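PDB 4YIV: apical membrane antigen AMA1 from Toxoplasma gondii ME49, which takes part in host cell invasion as a microneme protein of the moving junction, the ring-like structure formed between parasite and host cell membranes. Local coordinates for residues G100-F105 against L167-Y172; F139-V144 against K154-F159; A232-R237 against A328-T333. One frame throughout, in Å; residues are numbered along the deposited sequence.

Overall arrangement
Interactions 1 and 2 share one part of the fold, their centres 11 Å apart; they touch through Leu-171 N and Pro-158 O (2.9 Å, a probable hydrogen bond) and through Ile-170 CG2 and Tyr-157 CB (3.6 Å). Interaction 1 is largely buried and ties a loop to strand 167-170 by a gripped amide. Interaction 2, partly buried, joins the end of helix 132-141 to the chain leading into strand 159-162, with an arginine stacked on a phenylalanine ring at its centre and a water beside it. Interaction 3 lies on the opposite side of the chain's centre, 33 to 34 Å away between centres, in a second five-stranded sheet; mostly buried, it rests on regular strand bonds.

Interaction 1: G100-F105 against L167-Y172; sequences GFNLNF and LCHILY
Asn-102 OD1 accepts two hydrogen bonds, one from His-169 ND1 at 3.1 Å and one involving Ser-114 OG outside the segments, while Asn-102 ND2 bonds to Asp-83 OD1. The oxygen lies in the plane of the imidazole, but the ND1 donor stands 62° above the plane of the amide carbonyl, consistent with amide and ring planes turned 80° apart. Having CG anti to the backbone N (chi1 -169°) starts the Asn-102 side chain on this course. Next to it, Leu-103 N donates to Ile-170 O at 2.9 Å, nearly in line with the carbonyl. The contact holds a single beta bridge, Asn-102 with Leu-171, and the touching backbones run at nearly a right angle, so no continuous pairing develops. Leu-103 and Ile-170 lie side by side, CD1 of the former 4.1 Å from CG2 of the latter, and Leu-103 CB packs on Tyr-172 CB at 4.0 Å. On the exposed side Phe-105 CZ comes within 3.7 Å of Tyr-172 CE1, the two rings meeting obliquely. Ser-114 OG also bonds to Ile-170 N, linking amide and strand. The loop between helix 87-93 and strand 116-117 is thus held to strand 167-170, whose Ile-170 meets Phe-139 and Ala-140 of helix 132-141.

Interaction 2: F139-V144 against K154-F159; sequences FAFKTV and KYRYPF
Arg-156 spreads its guanidinium over one face of the Phe-141 ring, the two planes only 9° apart and the centres 4.3 Å apart. The stack is an off-centre cation-pi contact: NE sits over the ring's rim, 3.5 Å from Phe-141 CE1. Val-144 CG1 lies over the opposite face of the guanidinium, offset toward its rim, and also meets Arg-156 CG at 3.9 Å, the two side chains running side by side. The arginine chain is extended from CG to NE (chi2 174°, chi3 172°), which carries NE to Phe-141 O, where it donates at 2.9 Å in the carbonyl plane, on a lone pair. This bond would limit how the guanidinium can turn on the ring. Here, at the C-terminal end of helix 132-141, the arginine's positive charge may be eased by the helix end. A second tight part is buried and apolar: Ala-140 CB points toward 154-159 and rests on Phe-159 CB at 3.9 Å, and Phe-159 continues onto Leu-133, Cys-136 and Ala-137 of the same helix. The looser side is the partly exposed edge of the guanidinium, where water 1 donates to Phe-141 O and accepts from Arg-156 NH2, each at 2.8 Å, while NH1 reaches Tyr-216 OH. A helix lying against a five-stranded antiparallel sheet, with the chain returning from its end into strand 159-162, is consistent with the PAN fold of AMA1.

Interaction 3: A232-R237 against A328-T333; sequences ALRGYR and AAVSYT
The edge of an antiparallel five-stranded sheet is formed where strand 233-234 pairs with strand 329-333. Leu-233 and Ser-331 make the hydrogen-bonded pair: Leu-233 N to Ser-331 O and Ser-331 N to Leu-233 O, both 2.9 Å. Arg-234 and Val-330 follow as the non-hydrogen-bonded pair, their side chains on the face away from those of Leu-233 and Ser-331. Gly-235 N then donates to Ala-329 O at 2.9 Å, with a positive phi (85°) at the corner where the chain leaves this sheet. The partner chain also turns, at Ala-328, and beyond the two corners strands 236-242 and 322-326 pair in a separate three-stranded sheet. The sheet order matches that of the five-stranded sheet earlier in the chain, and helix 263-272 touches it through Tyr-332, consistent with a second PAN-type domain. Across the corner, Ser-331 OG donates to Tyr-236 O at 2.8 Å, a side-chain bond reaching the strand after the turn; with OG anti to the carbonyl carbon (chi1 -69°), the hydroxyl is directed to that oxygen. Ala-329 CB meets Arg-237 CG at 3.8 Å, while the Arg-237 NE makes a salt bridge to Asp-326 OD2. At the other end Ala-232 CB fits against Tyr-332 CE1 (3.5 Å) and Val-330 CG1 (3.8 Å).

Interaction 1: G100-F105 against L167-Y172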
loop_
_atom_site.group_PDB
_atom_site.type_symbol
_atom_site.label_atom_id
_atom_site.label_comp_id
_atom_site.label_asym_id
_atom_site.label_seq_id
_atom_site.Cartn_x
_atom_site.Cartn_y
_atom_site.Cartn_z
ATOM N N GLY A 100 -3.621 -1.019 -21.683
ATOM C CA GLY A 100 -3.543 -0.742 -20.258
ATOM C C GLY A 100 -2.665 0.451 -19.966
ATOM O O GLY A 100 -2.662 1.452 -20.712
ATOM N N PHE A 101 -1.919 0.353 -18.869
ATOM C CA PHE A 101 -1.214 1.495 -18.305
ATOM C C PHE A 101 0.292 1.399 -18.508
ATOM O O PHE A 101 0.997 2.375 -18.265
ATOM C CB PHE A 101 -1.472 1.615 -16.812
ATOM C CG PHE A 101 -2.837 2.143 -16.426
ATOM C CD1 PHE A 101 -3.860 2.326 -17.342
ATOM C CD2 PHE A 101 -3.079 2.449 -15.109
ATOM C CE1 PHE A 101 -5.087 2.820 -16.924
ATOM C CE2 PHE A 101 -4.282 2.916 -14.688
ATOM C CZ PHE A 101 -5.300 3.119 -15.612
ATOM N N ASN A 102 0.762 0.219 -18.893
ATOM C CA ASN A 102 2.185 -0.053 -19.045
ATOM C C ASN A 102 2.902 0.781 -20.090
ATOM O O ASN A 102 2.410 0.971 -21.193
ATOM C CB ASN A 102 2.392 -1.540 -19.338
ATOM C CG ASN A 102 3.845 -1.954 -19.257
ATOM O OD1 ASN A 102 4.434 -1.975 -18.185
ATOM N ND2 ASN A 102 4.422 -2.299 -20.396
ATOM N N LEU A 103 4.085 1.260 -19.730
ATOM C CA LEU A 103 4.870 2.070 -20.634
ATOM C C LEU A 103 5.298 1.174 -21.786
ATOM O O LEU A 103 5.876 0.119 -21.575
ATOM C CB LEU A 103 6.075 2.630 -19.885
ATOM C CG LEU A 103 7.092 3.464 -20.650
ATOM C CD1 LEU A 103 7.638 4.544 -19.737
ATOM C CD2 LEU A 103 8.214 2.562 -21.125
ATOM N N ASN A 104 5.004 1.609 -23.006
ATOM C CA ASN A 104 5.316 0.833 -24.201
ATOM C C ASN A 104 6.532 1.283 -24.997
ATOM O O ASN A 104 6.808 0.743 -26.059
ATOM C CB ASN A 104 4.096 0.756 -25.116
ATOM C CG ASN A 104 3.797 2.073 -25.794
ATOM O OD1 ASN A 104 4.498 3.058 -25.597
ATOM N ND2 ASN A 104 2.757 2.091 -26.608
ATOM N N PHE A 105 7.248 2.272 -24.485
ATOM C CA PHE A 105 8.435 2.784 -25.159
ATOM C C PHE A 105 9.563 1.768 -25.262
ATOM O O PHE A 105 9.657 0.829 -24.461
ATOM C CB PHE A 105 8.969 4.027 -24.441
ATOM C CG PHE A 105 7.991 5.172 -24.372
ATOM C CD1 PHE A 105 6.984 5.308 -25.307
ATOM C CD2 PHE A 105 8.085 6.116 -23.362
ATOM C CE1 PHE A 105 6.085 6.362 -25.230
ATOM C CE2 PHE A 105 7.190 7.164 -23.286
ATOM C CZ PHE A 105 6.194 7.283 -24.220
ATOM N N LEU A 167 8.811 -9.378 -12.626
ATOM C CA LEU A 167 8.809 -8.349 -13.664
ATOM C C LEU A 167 8.487 -7.011 -13.021
ATOM O O LEU A 167 7.561 -6.934 -12.220
ATOM C CB LEU A 167 7.760 -8.640 -14.740
ATOM C CG LEU A 167 8.069 -9.839 -15.620
ATOM C CD1 LEU A 167 6.916 -10.053 -16.573
ATOM C CD2 LEU A 167 9.381 -9.616 -16.367
ATOM N N CYS A 168 9.211 -5.985 -13.443
ATOM C CA CYS A 168 9.039 -4.621 -12.958
ATOM C C CYS A 168 8.339 -3.785 -14.038
ATOM O O CYS A 168 8.901 -3.514 -15.105
ATOM C CB CYS A 168 10.397 -4.025 -12.593
ATOM S SG CYS A 168 10.286 -2.419 -11.730
ATOM N N HIS A 169 7.087 -3.441 -13.774
ATOM C CA HIS A 169 6.299 -2.581 -14.660
ATOM C C HIS A 169 6.421 -1.134 -14.295
ATOM O O HIS A 169 6.163 -0.783 -13.157
ATOM C CB HIS A 169 4.804 -2.931 -14.583
ATOM C CG HIS A 169 4.483 -4.303 -15.083
ATOM N ND1 HIS A 169 4.152 -4.549 -16.399
ATOM C CD2 HIS A 169 4.444 -5.497 -14.452
ATOM C CE1 HIS A 169 3.936 -5.842 -16.557
ATOM N NE2 HIS A 169 4.112 -6.438 -15.395
ATOM N N ILE A 170 6.716 -0.315 -15.293
ATOM C CA ILE A 170 6.679 1.133 -15.193
ATOM C C ILE A 170 5.377 1.564 -15.829
ATOM O O ILE A 170 5.131 1.226 -16.977
ATOM C CB ILE A 170 7.855 1.808 -15.930
ATOM C CG1 ILE A 170 9.200 1.343 -15.381
ATOM C CG2 ILE A 170 7.728 3.338 -15.823
ATOM C CD1 ILE A 170 9.359 1.511 -13.927
ATOM N N LEU A 171 4.544 2.287 -15.087
ATOM C CA LEU A 171 3.240 2.692 -15.601
ATOM C C LEU A 171 3.261 4.101 -16.172
ATOM O O LEU A 171 3.340 5.081 -15.445
ATOM C CB LEU A 171 2.183 2.621 -14.496
ATOM C CG LEU A 171 2.003 1.274 -13.803
ATOM C CD1 LEU A 171 0.802 1.344 -12.894
ATOM C CD2 LEU A 171 1.871 0.100 -14.804
ATOM N N TYR A 172 3.184 4.186 -17.484
ATOM C CA TYR A 172 3.047 5.457 -18.172
ATOM C C TYR A 172 1.773 6.208 -17.755
ATOM O O TYR A 172 1.768 7.431 -17.700
ATOM C CB TYR A 172 3.056 5.213 -19.660
ATOM C CG TYR A 172 2.963 6.479 -20.488
ATOM C CD1 TYR A 172 4.076 7.289 -20.679
ATOM C CD2 TYR A 172 1.763 6.871 -21.052
ATOM C CE1 TYR A 172 4.003 8.430 -21.423
ATOM C CE2 TYR A 172 1.673 8.026 -21.808
ATOM C CZ TYR A 172 2.805 8.800 -21.989
ATOM O OH TYR A 172 2.745 9.956 -22.727
#

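Interaction 2: F139-V144 against K154-F159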
loop_
_atom_site.group_PDB
_atom_site.type_symbol
_atom_site.label_atom_id
_atom_site.label_comp_id
_atom_site.label_asym_id
_atom_site.label_seq_id
_atom_site.Cartn_x
_atom_site.Cartn_y
_atom_site.Cartn_z
ATOM N N PHE A 139 14.657 1.051 -9.868
ATOM C CA PHE A 139 14.540 1.154 -11.307
ATOM C C PHE A 139 13.532 2.232 -11.706
ATOM O O PHE A 139 13.779 3.033 -12.614
ATOM C CB PHE A 139 14.123 -0.184 -11.895
ATOM C CG PHE A 139 13.959 -0.158 -13.377
ATOM C CD1 PHE A 139 15.030 0.151 -14.194
ATOM C CD2 PHE A 139 12.725 -0.457 -13.955
ATOM C CE1 PHE A 139 14.876 0.186 -15.582
ATOM C CE2 PHE A 139 12.553 -0.421 -15.341
ATOM C CZ PHE A 139 13.616 -0.112 -16.152
ATOM N N ALA A 140 12.405 2.260 -11.009
ATOM C CA ALA A 140 11.398 3.306 -11.252
ATOM C C ALA A 140 11.953 4.689 -10.847
ATOM O O ALA A 140 11.767 5.691 -11.563
ATOM C CB ALA A 140 10.123 2.987 -10.485
ATOM N N PHE A 141 12.662 4.747 -9.732
ATOM C CA PHE A 141 13.205 6.037 -9.288
ATOM C C PHE A 141 14.227 6.588 -10.296
ATOM O O PHE A 141 14.322 7.809 -10.493
ATOM C CB PHE A 141 13.847 5.941 -7.910
ATOM C CG PHE A 141 14.316 7.266 -7.395
ATOM C CD1 PHE A 141 13.400 8.229 -6.969
ATOM C CD2 PHE A 141 15.677 7.583 -7.389
ATOM C CE1 PHE A 141 13.838 9.477 -6.514
ATOM C CE2 PHE A 141 16.120 8.830 -6.942
ATOM C CZ PHE A 141 15.206 9.778 -6.506
ATOM N N LYS A 142 14.948 5.689 -10.973
ATOM C CA LYS A 142 15.945 6.100 -11.951
ATOM C C LYS A 142 15.404 6.242 -13.372
ATOM O O LYS A 142 16.164 6.487 -14.295
ATOM C CB LYS A 142 17.117 5.104 -11.904
ATOM C CG LYS A 142 17.846 5.211 -10.581
ATOM C CD LYS A 142 19.000 4.213 -10.428
ATOM C CE LYS A 142 19.665 4.439 -9.076
ATOM N NZ LYS A 142 20.842 3.571 -8.843
ATOM N N THR A 143 14.089 6.128 -13.526
ATOM C CA THR A 143 13.400 6.265 -14.812
ATOM C C THR A 143 12.543 7.554 -14.771
ATOM O O THR A 143 11.650 7.687 -13.936
ATOM C CB THR A 143 12.489 5.017 -15.119
ATOM O OG1 THR A 143 13.277 3.808 -15.179
ATOM C CG2 THR A 143 11.762 5.163 -16.433
ATOM N N VAL A 144 12.827 8.517 -15.635
ATOM C CA VAL A 144 12.045 9.756 -15.652
ATOM C C VAL A 144 11.342 9.880 -16.992
ATOM O O VAL A 144 11.801 9.324 -17.989
ATOM C CB VAL A 144 12.910 11.024 -15.434
ATOM C CG1 VAL A 144 13.422 11.101 -13.997
ATOM C CG2 VAL A 144 14.053 11.096 -16.485
ATOM N N LYS A 154 11.747 15.821 -14.355
ATOM C CA LYS A 154 11.748 15.313 -12.991
ATOM C C LYS A 154 10.477 14.507 -12.635
ATOM O O LYS A 154 10.268 14.179 -11.462
ATOM C CB LYS A 154 11.909 16.460 -12.014
ATOM C CG LYS A 154 13.251 17.218 -12.191
ATOM C CD LYS A 154 13.708 17.882 -10.899
ATOM C CE LYS A 154 14.924 18.777 -11.122
ATOM N NZ LYS A 154 15.377 19.402 -9.838
ATOM N N TYR A 155 9.659 14.181 -13.641
ATOM C CA TYR A 155 8.441 13.389 -13.414
ATOM C C TYR A 155 8.851 11.924 -13.399
ATOM O O TYR A 155 9.482 11.459 -14.350
ATOM C CB TYR A 155 7.391 13.610 -14.511
ATOM C CG TYR A 155 6.044 13.016 -14.118
ATOM C CD1 TYR A 155 5.808 11.642 -14.208
ATOM C CD2 TYR A 155 5.047 13.814 -13.584
ATOM C CE1 TYR A 155 4.597 11.095 -13.817
ATOM C CE2 TYR A 155 3.837 13.280 -13.187
ATOM C CZ TYR A 155 3.630 11.903 -13.293
ATOM O OH TYR A 155 2.456 11.313 -12.891
ATOM N N ARG A 156 8.491 11.203 -12.347
ATOM C CA ARG A 156 8.778 9.779 -12.274
ATOM C C ARG A 156 7.481 8.953 -12.217
ATOM O O ARG A 156 6.578 9.231 -11.414
ATOM C CB ARG A 156 9.655 9.485 -11.052
ATOM C CG ARG A 156 10.985 10.139 -11.102
ATOM C CD ARG A 156 11.700 9.912 -9.796
ATOM N NE ARG A 156 13.086 10.356 -9.844
ATOM C CZ ARG A 156 13.503 11.603 -9.625
ATOM N NH1 ARG A 156 12.638 12.585 -9.335
ATOM N NH2 ARG A 156 14.801 11.861 -9.693
ATOM N N TYR A 157 7.386 7.955 -13.089
ATOM C CA TYR A 157 6.213 7.096 -13.149
ATOM C C TYR A 157 6.158 6.136 -11.977
ATOM O O TYR A 157 7.219 5.696 -11.485
ATOM C CB TYR A 157 6.216 6.272 -14.434
ATOM C CG TYR A 157 6.313 7.077 -15.683
ATOM C CD1 TYR A 157 5.229 7.832 -16.154
ATOM C CD2 TYR A 157 7.481 7.068 -16.414
ATOM C CE1 TYR A 157 5.347 8.568 -17.327
ATOM C CE2 TYR A 157 7.605 7.777 -17.572
ATOM C CZ TYR A 157 6.543 8.526 -18.035
ATOM O OH TYR A 157 6.706 9.235 -19.216
ATOM N N PRO A 158 4.933 5.772 -11.548
ATOM C CA PRO A 158 4.787 4.719 -10.545
ATOM C C PRO A 158 5.086 3.338 -11.147
ATOM O O PRO A 158 5.248 3.189 -12.375
ATOM C CB PRO A 158 3.336 4.877 -10.088
ATOM C CG PRO A 158 2.623 5.362 -11.332
ATOM C CD PRO A 158 3.619 6.289 -11.998
ATOM N N PHE A 159 5.233 2.343 -10.287
ATOM C CA PHE A 159 5.585 1.012 -10.744
ATOM C C PHE A 159 4.625 -0.018 -10.182
ATOM O O PHE A 159 3.964 0.218 -9.175
ATOM C CB PHE A 159 7.041 0.615 -10.328
ATOM C CG PHE A 159 7.207 0.392 -8.859
ATOM C CD1 PHE A 159 7.511 1.444 -8.025
ATOM C CD2 PHE A 159 7.029 -0.872 -8.296
ATOM C CE1 PHE A 159 7.648 1.268 -6.658
ATOM C CE2 PHE A 159 7.167 -1.060 -6.917
ATOM C CZ PHE A 159 7.485 0.033 -6.093
HETATM O O HOH W 1 16.432 9.687 -10.511
#

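Interaction 3: A232-R237 against A328-T333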
loop_
_atom_site.group_PDB
_atom_site.type_symbol
_atom_site.label_atom_id
_atom_site.label_comp_id
_atom_site.label_asym_id
_atom_site.label_seq_id
_atom_site.Cartn_x
_atom_site.Cartn_y
_atom_site.Cartn_z
ATOM N N ALA A 232 0.610 -8.067 7.389
ATOM C CA ALA A 232 -0.399 -8.165 8.452
ATOM C C ALA A 232 0.271 -8.570 9.783
ATOM O O ALA A 232 1.341 -9.193 9.805
ATOM C CB ALA A 232 -1.451 -9.165 8.067
ATOM N N LEU A 233 -0.343 -8.191 10.886
ATOM C CA LEU A 233 0.205 -8.488 12.209
ATOM C C LEU A 233 -0.756 -9.394 12.957
ATOM O O LEU A 233 -1.828 -8.975 13.400
ATOM C CB LEU A 233 0.463 -7.191 12.994
ATOM C CG LEU A 233 0.871 -7.309 14.471
ATOM C CD1 LEU A 233 2.254 -7.889 14.590
ATOM C CD2 LEU A 233 0.832 -5.961 15.165
ATOM N N ARG A 234 -0.350 -10.650 13.104
ATOM C CA ARG A 234 -1.208 -11.673 13.679
ATOM C C ARG A 234 -1.143 -11.604 15.192
ATOM O O ARG A 234 -0.064 -11.390 15.738
ATOM C CB ARG A 234 -0.773 -13.071 13.193
ATOM C CG ARG A 234 -1.681 -14.192 13.641
ATOM C CD ARG A 234 -1.360 -15.502 12.934
ATOM N NE ARG A 234 0.017 -15.923 13.177
ATOM C CZ ARG A 234 0.397 -16.796 14.110
ATOM N NH1 ARG A 234 -0.494 -17.380 14.906
ATOM N NH2 ARG A 234 1.686 -17.091 14.240
ATOM N N GLY A 235 -2.289 -11.771 15.858
ATOM C CA GLY A 235 -2.331 -11.960 17.305
ATOM C C GLY A 235 -2.335 -10.702 18.153
ATOM O O GLY A 235 -2.158 -10.745 19.376
ATOM N N TYR A 236 -2.561 -9.559 17.519
ATOM C CA TYR A 236 -2.581 -8.291 18.241
ATOM C C TYR A 236 -3.617 -7.369 17.596
ATOM O O TYR A 236 -3.808 -7.440 16.378
ATOM C CB TYR A 236 -1.215 -7.613 18.218
ATOM C CG TYR A 236 -0.121 -8.314 19.012
ATOM C CD1 TYR A 236 0.103 -8.018 20.358
ATOM C CD2 TYR A 236 0.709 -9.239 18.402
ATOM C CE1 TYR A 236 1.127 -8.657 21.074
ATOM C CE2 TYR A 236 1.726 -9.872 19.106
ATOM C CZ TYR A 236 1.928 -9.581 20.437
ATOM O OH TYR A 236 2.941 -10.225 21.114
ATOM N N ARG A 237 -4.279 -6.557 18.431
ATOM C CA ARG A 237 -5.125 -5.427 17.998
ATOM C C ARG A 237 -4.368 -4.134 18.101
ATOM O O ARG A 237 -3.728 -3.862 19.127
ATOM C CB ARG A 237 -6.372 -5.302 18.861
ATOM C CG ARG A 237 -7.237 -6.502 18.901
ATOM C CD ARG A 237 -8.419 -6.243 19.851
ATOM N NE ARG A 237 -9.322 -7.385 19.927
ATOM C CZ ARG A 237 -10.521 -7.349 20.483
ATOM N NH1 ARG A 237 -11.258 -8.442 20.496
ATOM N NH2 ARG A 237 -10.988 -6.213 20.990
ATOM N N ALA A 328 -6.962 -14.243 18.421
ATOM C CA ALA A 328 -7.916 -14.411 17.337
ATOM C C ALA A 328 -7.913 -13.205 16.367
ATOM O O ALA A 328 -8.552 -13.253 15.325
ATOM C CB ALA A 328 -9.300 -14.610 17.894
ATOM N N ALA A 329 -7.171 -12.156 16.710
ATOM C CA ALA A 329 -7.177 -10.913 15.934
ATOM C C ALA A 329 -6.061 -10.887 14.894
ATOM O O ALA A 329 -5.045 -11.552 15.056
ATOM C CB ALA A 329 -7.045 -9.705 16.880
ATOM N N VAL A 330 -6.253 -10.096 13.837
ATOM C CA VAL A 330 -5.174 -9.734 12.914
ATOM C C VAL A 330 -5.341 -8.247 12.587
ATOM O O VAL A 330 -6.453 -7.826 12.218
ATOM C CB VAL A 330 -5.201 -10.562 11.591
ATOM C CG1 VAL A 330 -4.016 -10.168 10.696
ATOM C CG2 VAL A 330 -5.171 -12.067 11.868
ATOM N N SER A 331 -4.254 -7.490 12.735
ATOM C CA SER A 331 -4.209 -6.067 12.387
ATOM C C SER A 331 -3.621 -5.825 11.009
ATOM O O SER A 331 -2.543 -6.341 10.670
ATOM C CB SER A 331 -3.426 -5.311 13.454
ATOM O OG SER A 331 -4.152 -5.279 14.685
ATOM N N TYR A 332 -4.361 -5.032 10.228
ATOM C CA TYR A 332 -4.105 -4.730 8.820
ATOM C C TYR A 332 -3.933 -3.245 8.612
ATOM O O TYR A 332 -4.423 -2.443 9.408
ATOM C CB TYR A 332 -5.270 -5.187 7.940
ATOM C CG TYR A 332 -5.555 -6.679 8.002
ATOM C CD1 TYR A 332 -4.646 -7.614 7.489
ATOM C CD2 TYR A 332 -6.717 -7.146 8.578
ATOM C CE1 TYR A 332 -4.915 -8.977 7.546
ATOM C CE2 TYR A 332 -6.997 -8.507 8.631
ATOM C CZ TYR A 332 -6.088 -9.413 8.115
ATOM O OH TYR A 332 -6.378 -10.756 8.180
ATOM N N THR A 333 -3.251 -2.872 7.540
ATOM C CA THR A 333 -3.297 -1.498 7.087
ATOM C C THR A 333 -3.570 -1.460 5.614
ATOM O O THR A 333 -3.455 -2.474 4.890
ATOM C CB THR A 333 -1.979 -0.719 7.360
ATOM O OG1 THR A 333 -0.992 -1.078 6.393
ATOM C CG2 THR A 333 -1.472 -1.000 8.735
#